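Local structure of 4-hydroxyphenylpyruvate dioxygenase (Pseudomonas putida, 5HMQ) at the interface of chains A and B. The protein converts 3-dehydroshikimate to protocatechuate in a divalent-metal-dependent dehydration, using a sugar-isomerase-like domain fused to a hydroxyphenylpyruvate-dioxygenase-like domain. Coordinates in Å, arbitrary orientation; residue numbers count along the deposited sequence, not the author numbering. Chains: chain A/B, 4-hydroxyphenylpyruvate dioxygenase.

The interface of chains A and B. Residues chain A 36, 39, 66; chain B 352, 355.
A:Leu39 and B:Phe352 make the small apolar centre: one methyl of the leucine, CD2, rests 4.1 Å from CA of B:Phe352. It is the start of the B helix that the methyl touches, not the phenyl ring. One turn further along that helix, the side chains of B:Asn355 and A:Asn36 lie alongside each other, pointing opposite ways, with B:Asn355 CB 3.9 Å from A:Asn36 CG. Here the packing turns polar. B:Asn355 ND2 donates to A:Asn36 OD1 over 3.0 Å, reaching the oxygen from above the carbonyl plane rather than along a lone pair, with the two amide planes 73° apart. On the A side, chi1 of -161° swings the A:Asn36 amide away from its backbone N and toward B:Asn355, and chi2 turns OD1 to the partner. The other end of the B:Asn355 amide faces A:Arg66, whose extended chain brings in the guanidinium. A water bridges the two: it sits in the guanidinium plane at its edge, 2.6 Å from A:Arg66 NH1 and 2.8 Å from NH2, and lies 2.8 Å from B:Asn355 OD1. With A:Asn36 at one end and the water at the other, the B:Asn355 amide is held at both ends, which probably limits its rotation. In the homodimer, helix 352-360 of the dioxygenase-like part of B packs against helix 35-40 in the TIM barrel of A and is linked through water to A:Arg66 at the end of strand 58-66; the two-fold axis repeats the patch with the chains exchanged.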
# COMPACT_ATOMS: atom_id res chain seq x y z
N ASN A 36 13.84 -18.23 4.52
CA ASN A 36 13.01 -17.69 5.59
C ASN A 36 11.54 -18.03 5.39
O ASN A 36 10.80 -18.21 6.37
CB ASN A 36 13.18 -16.18 5.71
CG ASN A 36 12.72 -15.64 7.05
OD1 ASN A 36 13.01 -16.23 8.10
ND2 ASN A 36 11.99 -14.53 7.03
N LEU A 39 10.85 -21.31 6.86
CA LEU A 39 10.87 -21.29 8.32
C LEU A 39 9.50 -20.96 8.89
O LEU A 39 9.11 -21.48 9.94
CB LEU A 39 11.92 -20.28 8.78
CG LEU A 39 12.36 -20.25 10.24
CD1 LEU A 39 13.00 -21.58 10.62
CD2 LEU A 39 13.35 -19.11 10.44
N ARG A 66 24.91 -17.91 3.23
CA ARG A 66 25.76 -16.77 3.50
C ARG A 66 27.11 -17.15 4.09
O ARG A 66 27.27 -18.19 4.74
CB ARG A 66 25.08 -15.76 4.43
CG ARG A 66 23.90 -15.04 3.82
CD ARG A 66 23.21 -14.15 4.85
NE ARG A 66 22.13 -13.38 4.25
CZ ARG A 66 20.85 -13.71 4.28
NH1 ARG A 66 20.45 -14.82 4.89
NH2 ARG A 66 19.96 -12.92 3.70
N PHE B 352 16.41 -17.28 12.87
CA PHE B 352 15.31 -16.34 12.73
C PHE B 352 15.80 -14.90 12.88
O PHE B 352 15.49 -14.04 12.05
CB PHE B 352 14.22 -16.67 13.75
CG PHE B 352 13.43 -15.49 14.22
CD1 PHE B 352 12.43 -14.95 13.42
CD2 PHE B 352 13.66 -14.93 15.46
CE1 PHE B 352 11.70 -13.86 13.86
CE2 PHE B 352 12.93 -13.85 15.91
CZ PHE B 352 11.95 -13.31 15.10
N ASN B 355 18.02 -13.70 9.79
CA ASN B 355 17.19 -13.34 8.65
C ASN B 355 16.53 -11.98 8.87
O ASN B 355 16.52 -11.14 7.96
CB ASN B 355 16.12 -14.42 8.42
CG ASN B 355 16.71 -15.73 7.94
OD1 ASN B 355 17.85 -15.78 7.47
ND2 ASN B 355 15.94 -16.81 8.06
O HOH W 1 17.90 -14.35 5.02